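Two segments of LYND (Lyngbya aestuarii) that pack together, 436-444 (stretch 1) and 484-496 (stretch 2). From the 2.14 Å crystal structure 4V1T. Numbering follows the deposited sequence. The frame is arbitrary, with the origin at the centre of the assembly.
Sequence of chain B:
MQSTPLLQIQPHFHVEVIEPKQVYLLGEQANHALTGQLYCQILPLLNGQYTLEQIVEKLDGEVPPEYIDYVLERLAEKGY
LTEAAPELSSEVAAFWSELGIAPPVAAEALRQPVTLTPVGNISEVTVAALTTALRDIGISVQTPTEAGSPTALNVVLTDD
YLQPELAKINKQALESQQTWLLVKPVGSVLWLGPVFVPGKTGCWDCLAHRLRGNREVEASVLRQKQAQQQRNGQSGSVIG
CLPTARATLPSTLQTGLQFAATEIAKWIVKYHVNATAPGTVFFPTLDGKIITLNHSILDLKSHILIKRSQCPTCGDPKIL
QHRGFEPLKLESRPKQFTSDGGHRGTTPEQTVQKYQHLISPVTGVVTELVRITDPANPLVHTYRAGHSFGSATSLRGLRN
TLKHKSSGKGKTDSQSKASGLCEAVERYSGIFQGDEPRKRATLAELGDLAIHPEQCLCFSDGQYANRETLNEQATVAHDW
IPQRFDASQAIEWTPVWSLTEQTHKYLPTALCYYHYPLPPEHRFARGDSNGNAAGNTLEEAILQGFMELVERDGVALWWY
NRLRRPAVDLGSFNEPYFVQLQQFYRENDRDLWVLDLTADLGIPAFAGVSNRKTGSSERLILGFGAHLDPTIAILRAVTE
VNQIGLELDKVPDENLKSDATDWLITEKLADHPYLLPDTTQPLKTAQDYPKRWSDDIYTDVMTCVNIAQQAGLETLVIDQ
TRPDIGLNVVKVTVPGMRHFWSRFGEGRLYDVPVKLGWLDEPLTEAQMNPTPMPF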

# COMPACT_ATOMS: atom_id res chain seq x y z
N GLU B 436 -17.63 25.73 -15.95
CA GLU B 436 -18.51 25.85 -14.81
C GLU B 436 -19.79 26.60 -15.19
O GLU B 436 -19.76 27.47 -16.07
CB GLU B 436 -17.80 26.57 -13.66
CG GLU B 436 -16.66 25.79 -13.01
CD GLU B 436 -15.41 25.73 -13.86
OE1 GLU B 436 -15.36 26.39 -14.92
OE2 GLU B 436 -14.46 25.00 -13.48
N PRO B 437 -20.91 26.27 -14.51
CA PRO B 437 -22.19 26.92 -14.82
C PRO B 437 -22.12 28.43 -14.66
O PRO B 437 -21.83 28.92 -13.57
CB PRO B 437 -23.15 26.30 -13.81
CG PRO B 437 -22.30 25.76 -12.73
CD PRO B 437 -21.04 25.32 -13.40
N ARG B 438 -22.40 29.14 -15.75
CA ARG B 438 -22.22 30.59 -15.80
C ARG B 438 -23.29 31.23 -16.65
O ARG B 438 -23.78 30.63 -17.61
CB ARG B 438 -20.86 30.92 -16.42
CG ARG B 438 -19.69 30.89 -15.47
CD ARG B 438 -18.40 31.04 -16.25
NE ARG B 438 -18.16 29.89 -17.11
CZ ARG B 438 -17.24 29.84 -18.06
NH1 ARG B 438 -16.46 30.88 -18.27
NH2 ARG B 438 -17.10 28.75 -18.78
N LYS B 439 -23.63 32.47 -16.30
CA LYS B 439 -24.49 33.30 -17.12
C LYS B 439 -24.04 34.76 -17.00
O LYS B 439 -23.86 35.26 -15.90
CB LYS B 439 -25.96 33.15 -16.71
CG LYS B 439 -26.92 33.85 -17.65
CD LYS B 439 -28.34 33.32 -17.52
CE LYS B 439 -28.94 33.68 -16.17
NZ LYS B 439 -30.37 33.27 -16.09
N ARG B 440 -23.84 35.41 -18.14
CA ARG B 440 -23.41 36.81 -18.18
C ARG B 440 -24.58 37.75 -17.94
O ARG B 440 -25.55 37.74 -18.68
CB ARG B 440 -22.76 37.11 -19.53
CG ARG B 440 -22.22 38.52 -19.70
CD ARG B 440 -21.56 38.68 -21.07
NE ARG B 440 -20.99 40.01 -21.27
CZ ARG B 440 -21.65 41.06 -21.76
NH1 ARG B 440 -22.92 40.95 -22.12
NH2 ARG B 440 -21.03 42.23 -21.90
N ALA B 441 -24.48 38.56 -16.90
CA ALA B 441 -25.56 39.48 -16.56
C ALA B 441 -25.08 40.51 -15.56
O ALA B 441 -24.05 40.32 -14.91
CB ALA B 441 -26.73 38.71 -15.98
N THR B 442 -25.84 41.59 -15.43
CA THR B 442 -25.55 42.60 -14.41
C THR B 442 -26.34 42.30 -13.14
O THR B 442 -27.27 41.48 -13.15
CB THR B 442 -25.90 44.01 -14.89
OG1 THR B 442 -27.32 44.21 -14.84
CG2 THR B 442 -25.40 44.25 -16.32
N LEU B 443 -25.98 42.97 -12.06
CA LEU B 443 -26.68 42.82 -10.79
C LEU B 443 -28.17 43.12 -10.96
O LEU B 443 -29.01 42.48 -10.32
CB LEU B 443 -26.07 43.74 -9.73
CG LEU B 443 -26.61 43.68 -8.29
CD1 LEU B 443 -25.51 44.06 -7.32
CD2 LEU B 443 -27.80 44.61 -8.08
N ALA B 444 -28.48 44.07 -11.84
CA ALA B 444 -29.84 44.54 -12.03
C ALA B 444 -30.73 43.51 -12.72
O ALA B 444 -31.85 43.26 -12.27
CB ALA B 444 -29.84 45.84 -12.83
N ARG B 484 -13.37 47.31 -5.41
CA ARG B 484 -14.80 47.31 -5.18
C ARG B 484 -15.53 46.71 -6.36
O ARG B 484 -15.05 46.71 -7.47
CB ARG B 484 -15.33 48.73 -4.89
CG ARG B 484 -15.06 49.18 -3.47
CD ARG B 484 -16.01 50.27 -3.04
NE ARG B 484 -17.10 49.75 -2.21
CZ ARG B 484 -17.21 49.91 -0.89
NH1 ARG B 484 -16.30 50.58 -0.19
NH2 ARG B 484 -18.25 49.39 -0.26
N PHE B 485 -16.71 46.19 -6.09
CA PHE B 485 -17.55 45.62 -7.13
C PHE B 485 -18.35 46.70 -7.85
O PHE B 485 -19.28 47.26 -7.29
CB PHE B 485 -18.50 44.62 -6.50
CG PHE B 485 -19.45 44.02 -7.48
CD1 PHE B 485 -19.00 43.15 -8.44
CD2 PHE B 485 -20.80 44.32 -7.43
CE1 PHE B 485 -19.86 42.59 -9.33
CE2 PHE B 485 -21.68 43.76 -8.32
CZ PHE B 485 -21.21 42.89 -9.28
N ASP B 486 -17.96 47.00 -9.09
CA ASP B 486 -18.74 47.90 -9.95
C ASP B 486 -19.98 47.20 -10.48
O ASP B 486 -19.93 46.44 -11.46
CB ASP B 486 -17.88 48.41 -11.11
CG ASP B 486 -18.60 49.44 -11.97
OD1 ASP B 486 -19.68 49.92 -11.57
OD2 ASP B 486 -18.07 49.79 -13.04
N ALA B 487 -21.11 47.46 -9.83
CA ALA B 487 -22.36 46.77 -10.15
C ALA B 487 -22.88 47.12 -11.55
O ALA B 487 -23.77 46.44 -12.07
CB ALA B 487 -23.41 47.10 -9.11
N SER B 488 -22.32 48.16 -12.16
CA SER B 488 -22.71 48.54 -13.51
C SER B 488 -22.13 47.57 -14.54
O SER B 488 -22.63 47.48 -15.65
CB SER B 488 -22.26 49.96 -13.83
OG SER B 488 -20.86 50.01 -14.01
N GLN B 489 -21.09 46.84 -14.16
CA GLN B 489 -20.43 45.92 -15.08
C GLN B 489 -21.20 44.62 -15.23
O GLN B 489 -21.66 44.04 -14.25
CB GLN B 489 -19.02 45.60 -14.60
CG GLN B 489 -18.07 46.79 -14.57
CD GLN B 489 -17.76 47.33 -15.95
OE1 GLN B 489 -18.06 46.70 -16.96
NE2 GLN B 489 -17.16 48.51 -16.00
N ALA B 490 -21.34 44.17 -16.47
CA ALA B 490 -21.84 42.83 -16.74
C ALA B 490 -20.75 41.85 -16.32
O ALA B 490 -19.58 42.07 -16.58
CB ALA B 490 -22.19 42.66 -18.20
N ILE B 491 -21.15 40.77 -15.66
CA ILE B 491 -20.21 39.80 -15.12
C ILE B 491 -20.80 38.41 -15.24
O ILE B 491 -21.96 38.26 -15.61
CB ILE B 491 -19.88 40.07 -13.65
CG1 ILE B 491 -21.15 39.97 -12.81
CG2 ILE B 491 -19.22 41.45 -13.51
CD1 ILE B 491 -20.97 40.32 -11.38
N GLU B 492 -20.00 37.40 -14.93
CA GLU B 492 -20.47 36.02 -14.95
C GLU B 492 -20.94 35.60 -13.56
O GLU B 492 -20.18 35.61 -12.60
CB GLU B 492 -19.37 35.09 -15.45
CG GLU B 492 -19.12 35.26 -16.95
CD GLU B 492 -18.12 34.28 -17.51
OE1 GLU B 492 -17.18 33.90 -16.78
OE2 GLU B 492 -18.26 33.89 -18.68
N TRP B 493 -22.23 35.26 -13.47
CA TRP B 493 -22.80 34.75 -12.22
C TRP B 493 -22.96 33.24 -12.31
O TRP B 493 -23.27 32.71 -13.38
CB TRP B 493 -24.16 35.39 -11.93
CG TRP B 493 -24.15 36.89 -11.82
CD1 TRP B 493 -24.15 37.79 -12.85
CD2 TRP B 493 -24.17 37.66 -10.61
NE1 TRP B 493 -24.17 39.07 -12.35
CE2 TRP B 493 -24.18 39.02 -10.98
CE3 TRP B 493 -24.18 37.33 -9.25
CZ2 TRP B 493 -24.20 40.05 -10.04
CZ3 TRP B 493 -24.20 38.35 -8.32
CH2 TRP B 493 -24.20 39.70 -8.72
N THR B 494 -22.73 32.56 -11.19
CA THR B 494 -22.88 31.12 -11.13
C THR B 494 -24.10 30.76 -10.28
O THR B 494 -24.24 31.26 -9.17
CB THR B 494 -21.62 30.45 -10.55
OG1 THR B 494 -20.60 30.40 -11.56
CG2 THR B 494 -21.91 29.03 -10.08
N PRO B 495 -24.99 29.90 -10.80
CA PRO B 495 -26.14 29.49 -10.00
C PRO B 495 -25.73 28.67 -8.80
O PRO B 495 -24.89 27.77 -8.91
CB PRO B 495 -26.97 28.64 -10.98
CG PRO B 495 -25.98 28.12 -11.95
CD PRO B 495 -24.98 29.23 -12.12
N VAL B 496 -26.33 28.98 -7.65
CA VAL B 496 -26.10 28.25 -6.42
C VAL B 496 -27.44 27.85 -5.83
O VAL B 496 -28.43 28.59 -5.94
CB VAL B 496 -25.31 29.10 -5.40
CG1 VAL B 496 -23.94 29.48 -5.95
CG2 VAL B 496 -26.08 30.35 -5.02
O HOH W 1 -26.85 45.86 -12.29
O HOH W 2 -23.63 43.67 -12.21

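The indole of Trp493 lies at the apolar centre of this contact. More of its surface is covered by the other stretch than that of any other residue here. Its side chain leaves the strand on the same face as Lys439, Ala441 and Ile491, and the end of the side chain comes nearer to stretch 1. Trp493 CD1 comes within 4.2 Å of Ala441 CB. Farther along the ring, Trp493 CZ2 lies 4.1 Å from Leu443 CB. Ala441 and Leu443, the first helical residue, thus both rest against the indole.

Leu443 carries the apolar packing onward. Its CD1 methyl is 4.0 Å from Phe485 CE2 and meets the edge of that ring. The same Leu443 CD1 is 4.1 Å from Ala487 CB. At the other end of the contact two prolines touch, with Pro437 CB 3.8 Å from Pro495 CG. These side chains carry no polar groups, and their association removes carbon surface from water.

The backbones between these ends form a short antiparallel ladder. The strand directions differ by 130°, so the pair is antiparallel but well short of 180°. Lys439 pairs with Trp493 through two hydrogen bonds: Lys439 N to Trp493 O is 3.0 Å, and Trp493 N to Lys439 O is 2.9 Å. Ala441 pairs with Ile491 in the same way. Ala441 N to Ile491 O is 2.8 Å, and Ile491 N to Ala441 O is 3.0 Å. Arg440 and Glu492 form the non-hydrogen-bonded pair between them, and their CA atoms approach to 4.4 Å. Here Arg440 CA makes a CA-H...O contact with Ile491 O at 3.3 Å.

Ala441 O accepts a second hydrogen bond, from Trp493 NE1 at 2.9 Å. The indole therefore packs through its carbons and also satisfies its one polar atom on the strand opposite. At the proline end, Thr494 OG1 donates to Pro437 O at 2.8 Å. The hydroxyl serves a carbonyl that has no backbone N-H partner across the stretches.

Where the strand gives way to the helix, water fills the gap. Thr442 holds the N-cap position. Its CG2 packs 4.0 Å from Ala490 CB. Water 2 accepts from Leu443 N at 2.5 Å and donates to Ala487 O at 2.8 Å and Gln489 O at 2.9 Å. Water 1 accepts from Ala444 N at 2.5 Å and donates to Ala487 O at 3.1 Å. Both waters thus link N-H groups at the helix start to carbonyls of the type I turn from Asp486 to Gln489.

The polar edge is formed by charged side chains. Arg438 NH1 and Glu492 OE1 make a salt bridge at 3.4 Å, and the hydrogen bond within it is weak. Arg438 NE donates to Glu436 O at 3.1 Å, so the same guanidinium is bonded to both Glu436 O and Glu492 OE1. Arg440 extends with its first three chi angles all t, and Ala490 CB lies over one face of its guanidinium, 3.9 Å from Arg440 NH2.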